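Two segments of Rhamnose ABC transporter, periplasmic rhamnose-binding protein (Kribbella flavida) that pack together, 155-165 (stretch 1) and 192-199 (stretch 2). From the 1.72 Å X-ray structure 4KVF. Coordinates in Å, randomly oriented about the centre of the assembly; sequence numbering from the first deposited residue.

Stretch 1, residues 155-165: MAKELAGGSGE
Stretch 2 (192-199) PENAKLKL

Leu 197, Lys 157 and Lys 196 are the three residues that cover the most surface, together about half of the 452 Å² buried. The first stretch ends a helix at Leu 159, turns, and enters a strand at Gly 164; the second runs from a 3-10 segment at Pro 192 and Glu 193 into a strand at Leu 197. The two strands are parallel, with Gly 164 beside Leu 197 (CA to CA 5.1 Å) and Glu 165 beside Lys 198 (CA to CA 4.9 Å).

Two nearly straight backbone hydrogen bonds set this register: Gly 164 N gives to Lys 196 O at 3.1 Å (175° at the hydrogen), and Lys 198 N gives to Gly 164 O, also at 3.1 Å (168°). Gly 164 thus bonds through both its N and its O, straddling Leu 197. Its phi/psi of 122/-177 would jam a CB against the preceding carbonyl, so glycine fits. Glu 165 CA adds a CA-H...O contact to Lys 198 O at 3.5 Å.

Leu 197 covers the most surface. Its backbone is extended (-90/132) and its side chain has chi1 m and chi2 t; its end comes nearer the first stretch than the CA-to-CB bond alone would suggest, and touches Lys 157 and Ala 160. CD1 lies 3.7 Å from Lys 157 CA, while CD2 packs 4.0 Å from Ala 160 CB, the methyl of a residue just after the helix, and 3.5 Å from Gly 164 O. A branched apolar side chain suits this buried site.

The CA-to-CB bond of Lys 157 points toward the second stretch, and all four chi angles are t. This full extension carries NZ to Glu 193 O (2.7 Å) and Asn 194 OD1 (2.9 Å), donating a hydrogen bond to each, while its CB rests 3.8 Å from Leu 197 CD1. Lysine combines an aliphatic stem for the leucine with an ammonium that can serve two oxygens. Asn 194 (chi1 m, chi2 -36°) also opens a type I turn closed by Leu 197 N to Asn 194 O, 3.2 Å.

Lys 196, in that turn at -88/-9, has chi angles m, t, m, m. Its CB meets Ser 163 CB at 3.7 Å and Gly 162 O at 4.0 Å, so aliphatic carbon makes these contacts. The facing loop leaves the helix through a Schellman motif, with Gly 162 N to Lys 157 O at 2.8 Å and Gly 161 N to Glu 158 O at 3.0 Å. A type I' turn spans Ala 160 to Ser 163; Gly 161 (64/36) and Gly 162 (92/-16) take its positive phi values, which favour glycine. Ser 163, extended at -158/160 with chi1 p, then leads into the strand.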

HETATM    1  N   MSE A 155      10.354 -13.634   2.519  1.00 30.42           N
HETATM    2  CA  MSE A 155      11.618 -12.931   2.761  1.00 28.40           C
HETATM    3  C   MSE A 155      12.297 -13.424   4.039  1.00 30.98           C
HETATM    4  O   MSE A 155      13.509 -13.646   4.058  1.00 33.56           O
HETATM    5  CB  MSE A 155      11.400 -11.410   2.801  1.00 27.43           C
HETATM    6  CG  MSE A 155      10.982 -10.833   1.442  1.00 30.50           C
HETATM    7 SE   MSE A 155      10.848  -8.887   1.425  0.68 34.12          SE
HETATM    8  CE  MSE A 155       9.537  -8.667   2.855  1.00 26.84           C
ATOM      9  N   ALA A 156      11.518 -13.599   5.105  1.00 29.12           N
ATOM     10  CA  ALA A 156      12.082 -14.107   6.359  1.00 29.83           C
ATOM     11  C   ALA A 156      12.738 -15.476   6.171  1.00 35.80           C
ATOM     12  O   ALA A 156      13.826 -15.728   6.681  1.00 37.23           O
ATOM     13  CB  ALA A 156      11.021 -14.173   7.442  1.00 30.91           C
ATOM     14  N   LYS A 157      12.078 -16.346   5.411  1.00 32.48           N
ATOM     15  CA  LYS A 157      12.575 -17.697   5.179  1.00 30.95           C
ATOM     16  C   LYS A 157      13.902 -17.696   4.421  1.00 40.31           C
ATOM     17  O   LYS A 157      14.824 -18.423   4.777  1.00 44.71           O
ATOM     18  CB  LYS A 157      11.540 -18.537   4.426  1.00 38.74           C
ATOM     19  CG  LYS A 157      11.884 -20.021   4.326  1.00 44.47           C
ATOM     20  CD  LYS A 157      10.695 -20.779   3.758  1.00 45.87           C
ATOM     21  CE  LYS A 157      10.924 -22.271   3.663  1.00 58.28           C
ATOM     22  NZ  LYS A 157       9.708 -22.905   3.077  1.00 63.34           N
ATOM     23  N   GLU A 158      13.986 -16.873   3.379  1.00 44.03           N
ATOM     24  CA  GLU A 158      15.222 -16.731   2.612  1.00 41.47           C
ATOM     25  C   GLU A 158      16.358 -16.232   3.506  1.00 43.47           C
ATOM     26  O   GLU A 158      17.441 -16.817   3.537  1.00 46.29           O
ATOM     27  CB  GLU A 158      15.011 -15.766   1.440  1.00 44.89           C
ATOM     28  CG  GLU A 158      13.994 -16.233   0.409  1.00 54.70           C
ATOM     29  CD  GLU A 158      13.582 -15.130  -0.555  1.00 67.03           C
ATOM     30  OE1 GLU A 158      13.059 -15.455  -1.645  1.00 64.36           O
ATOM     31  OE2 GLU A 158      13.768 -13.939  -0.217  1.00 75.15           O
ATOM     32  N   LEU A 159      16.101 -15.153   4.239  1.00 38.25           N
ATOM     33  CA  LEU A 159      17.122 -14.534   5.083  1.00 40.73           C
ATOM     34  C   LEU A 159      17.585 -15.470   6.201  1.00 41.09           C
ATOM     35  O   LEU A 159      18.739 -15.414   6.636  1.00 46.46           O
ATOM     36  CB  LEU A 159      16.604 -13.202   5.652  1.00 39.09           C
ATOM     37  CG  LEU A 159      16.367 -12.101   4.605  1.00 34.17           C
ATOM     38  CD1 LEU A 159      15.477 -10.991   5.162  1.00 36.63           C
ATOM     39  CD2 LEU A 159      17.705 -11.538   4.133  1.00 43.45           C
ATOM     40  N   ALA A 160      16.693 -16.346   6.654  1.00 38.10           N
ATOM     41  CA  ALA A 160      17.018 -17.293   7.721  1.00 37.67           C
ATOM     42  C   ALA A 160      17.662 -18.561   7.170  1.00 48.97           C
ATOM     43  O   ALA A 160      17.987 -19.477   7.925  1.00 55.71           O
ATOM     44  CB  ALA A 160      15.777 -17.652   8.516  1.00 39.96           C
ATOM     45  N   GLY A 161      17.830 -18.614   5.853  1.00 45.15           N
ATOM     46  CA  GLY A 161      18.385 -19.793   5.216  1.00 51.23           C
ATOM     47  C   GLY A 161      17.501 -21.017   5.381  1.00 57.91           C
ATOM     48  O   GLY A 161      18.000 -22.132   5.531  1.00 55.06           O
ATOM     49  N   GLY A 162      16.186 -20.809   5.365  1.00 52.85           N
ATOM     50  CA  GLY A 162      15.238 -21.909   5.393  1.00 56.20           C
ATOM     51  C   GLY A 162      14.750 -22.355   6.763  1.00 52.19           C
ATOM     52  O   GLY A 162      13.747 -23.060   6.862  1.00 51.08           O
ATOM     53  N   SER A 163      15.442 -21.951   7.823  1.00 50.63           N
ATOM     54  CA  SER A 163      15.061 -22.395   9.162  1.00 52.80           C
ATOM     55  C   SER A 163      15.575 -21.478  10.267  1.00 50.58           C
ATOM     56  O   SER A 163      16.523 -20.719  10.068  1.00 54.11           O
ATOM     57  CB  SER A 163      15.570 -23.817   9.409  1.00 49.61           C
ATOM     58  OG  SER A 163      16.905 -23.790   9.879  1.00 55.07           O
ATOM     59  N   GLY A 164      14.950 -21.560  11.436  1.00 43.57           N
ATOM     60  CA  GLY A 164      15.430 -20.835  12.599  1.00 46.38           C
ATOM     61  C   GLY A 164      14.382 -19.906  13.173  1.00 42.75           C
ATOM     62  O   GLY A 164      13.242 -19.850  12.693  1.00 37.99           O
ATOM     63  N   GLU A 165      14.762 -19.161  14.203  1.00 37.75           N
ATOM     64  CA  GLU A 165      13.811 -18.289  14.880  1.00 36.21           C
ATOM     65  C   GLU A 165      13.642 -16.942  14.188  1.00 39.96           C
ATOM     66  O   GLU A 165      14.604 -16.350  13.690  1.00 37.86           O
ATOM     67  CB  GLU A 165      14.224 -18.076  16.335  1.00 38.00           C
ATOM     68  CG  GLU A 165      14.393 -19.370  17.105  1.00 40.08           C
ATOM     69  CD  GLU A 165      14.893 -19.149  18.516  1.00 44.54           C
ATOM     70  OE1 GLU A 165      15.282 -18.009  18.843  1.00 44.22           O
ATOM     71  OE2 GLU A 165      14.903 -20.124  19.300  1.00 49.57           O
ATOM     72  N   PRO A 192       3.115 -26.854   6.045  1.00 50.17           N
ATOM     73  CA  PRO A 192       4.163 -27.871   6.179  1.00 54.68           C
ATOM     74  C   PRO A 192       5.548 -27.388   5.731  1.00 44.48           C
ATOM     75  O   PRO A 192       6.520 -27.652   6.432  1.00 48.61           O
ATOM     76  CB  PRO A 192       3.657 -29.008   5.288  1.00 53.28           C
ATOM     77  CG  PRO A 192       2.165 -28.887   5.351  1.00 54.80           C
ATOM     78  CD  PRO A 192       1.883 -27.401   5.448  1.00 44.99           C
ATOM     79  N   GLU A 193       5.622 -26.668   4.612  1.00 53.11           N
ATOM     80  CA  GLU A 193       6.891 -26.179   4.057  1.00 54.72           C
ATOM     81  C   GLU A 193       7.597 -25.123   4.919  1.00 57.87           C
ATOM     82  O   GLU A 193       8.793 -24.875   4.753  1.00 60.76           O
ATOM     83  CB  GLU A 193       6.666 -25.623   2.648  1.00 60.44           C
ATOM     84  CG  GLU A 193       6.178 -24.184   2.618  1.00 65.10           C
ATOM     85  CD  GLU A 193       5.211 -23.910   1.482  1.00 71.80           C
ATOM     86  OE1 GLU A 193       4.265 -24.708   1.308  1.00 75.97           O
ATOM     87  OE2 GLU A 193       5.391 -22.898   0.768  1.00 75.45           O
ATOM     88  N   ASN A 194       6.858 -24.494   5.826  1.00 49.01           N
ATOM     89  CA  ASN A 194       7.440 -23.496   6.727  1.00 43.73           C
ATOM     90  C   ASN A 194       7.577 -24.030   8.150  1.00 45.19           C
ATOM     91  O   ASN A 194       7.712 -23.261   9.104  1.00 47.56           O
ATOM     92  CB  ASN A 194       6.617 -22.205   6.715  1.00 44.47           C
ATOM     93  CG  ASN A 194       6.664 -21.501   5.373  1.00 50.17           C
ATOM     94  OD1 ASN A 194       7.690 -21.511   4.694  1.00 59.02           O
ATOM     95  ND2 ASN A 194       5.548 -20.896   4.979  1.00 46.90           N
ATOM     96  N   ALA A 195       7.556 -25.351   8.284  1.00 47.69           N
ATOM     97  CA  ALA A 195       7.589 -25.992   9.593  1.00 50.69           C
ATOM     98  C   ALA A 195       8.855 -25.704  10.409  1.00 50.77           C
ATOM     99  O   ALA A 195       8.816 -25.736  11.638  1.00 48.68           O
ATOM    100  CB  ALA A 195       7.378 -27.497   9.457  1.00 56.01           C
ATOM    101  N   LYS A 196       9.967 -25.420   9.733  1.00 47.62           N
ATOM    102  CA  LYS A 196      11.242 -25.194  10.424  1.00 44.96           C
ATOM    103  C   LYS A 196      11.481 -23.744  10.852  1.00 43.68           C
ATOM    104  O   LYS A 196      12.443 -23.462  11.561  1.00 42.58           O
ATOM    105  CB  LYS A 196      12.424 -25.695   9.586  1.00 48.59           C
ATOM    106  CG  LYS A 196      12.569 -27.201   9.564  1.00 55.94           C
ATOM    107  CD  LYS A 196      13.850 -27.618   8.855  1.00 65.42           C
ATOM    108  CE  LYS A 196      13.890 -27.083   7.430  1.00 72.01           C
ATOM    109  NZ  LYS A 196      12.806 -27.640   6.572  1.00 76.47           N
ATOM    110  N   LEU A 197      10.619 -22.837  10.402  1.00 42.52           N
ATOM    111  CA  LEU A 197      10.640 -21.447  10.853  1.00 43.31           C
ATOM    112  C   LEU A 197       9.746 -21.335  12.075  1.00 49.86           C
ATOM    113  O   LEU A 197       8.616 -21.821  12.061  1.00 56.65           O
ATOM    114  CB  LEU A 197      10.101 -20.507   9.774  1.00 42.82           C
ATOM    115  CG  LEU A 197      11.034 -19.943   8.700  1.00 50.21           C
ATOM    116  CD1 LEU A 197      10.368 -18.773   7.985  1.00 43.32           C
ATOM    117  CD2 LEU A 197      12.361 -19.513   9.300  1.00 47.99           C
ATOM    118  N   LYS A 198      10.245 -20.696  13.130  1.00 40.09           N
ATOM    119  CA  LYS A 198       9.471 -20.541  14.359  1.00 39.04           C
ATOM    120  C   LYS A 198       9.348 -19.077  14.754  1.00 39.17           C
ATOM    121  O   LYS A 198      10.342 -18.382  14.930  1.00 37.43           O
ATOM    122  CB  LYS A 198      10.102 -21.326  15.511  1.00 36.82           C
ATOM    123  CG  LYS A 198      10.261 -22.822  15.245  1.00 50.10           C
ATOM    124  CD  LYS A 198       8.948 -23.462  14.791  1.00 49.93           C
ATOM    125  CE  LYS A 198       9.075 -24.978  14.712  1.00 50.04           C
ATOM    126  N   LEU A 199       8.110 -18.616  14.889  1.00 30.13           N
ATOM    127  CA  LEU A 199       7.834 -17.269  15.378  1.00 28.55           C
ATOM    128  C   LEU A 199       7.923 -17.280  16.903  1.00 32.44           C
ATOM    129  O   LEU A 199       7.076 -17.873  17.568  1.00 35.21           O
ATOM    130  CB  LEU A 199       6.439 -16.844  14.926  1.00 29.41           C
ATOM    131  CG  LEU A 199       5.945 -15.487  15.426  1.00 28.85           C
ATOM    132  CD1 LEU A 199       6.865 -14.362  14.946  1.00 35.18           C
ATOM    133  CD2 LEU A 199       4.500 -15.246  14.971  1.00 30.65           C
TER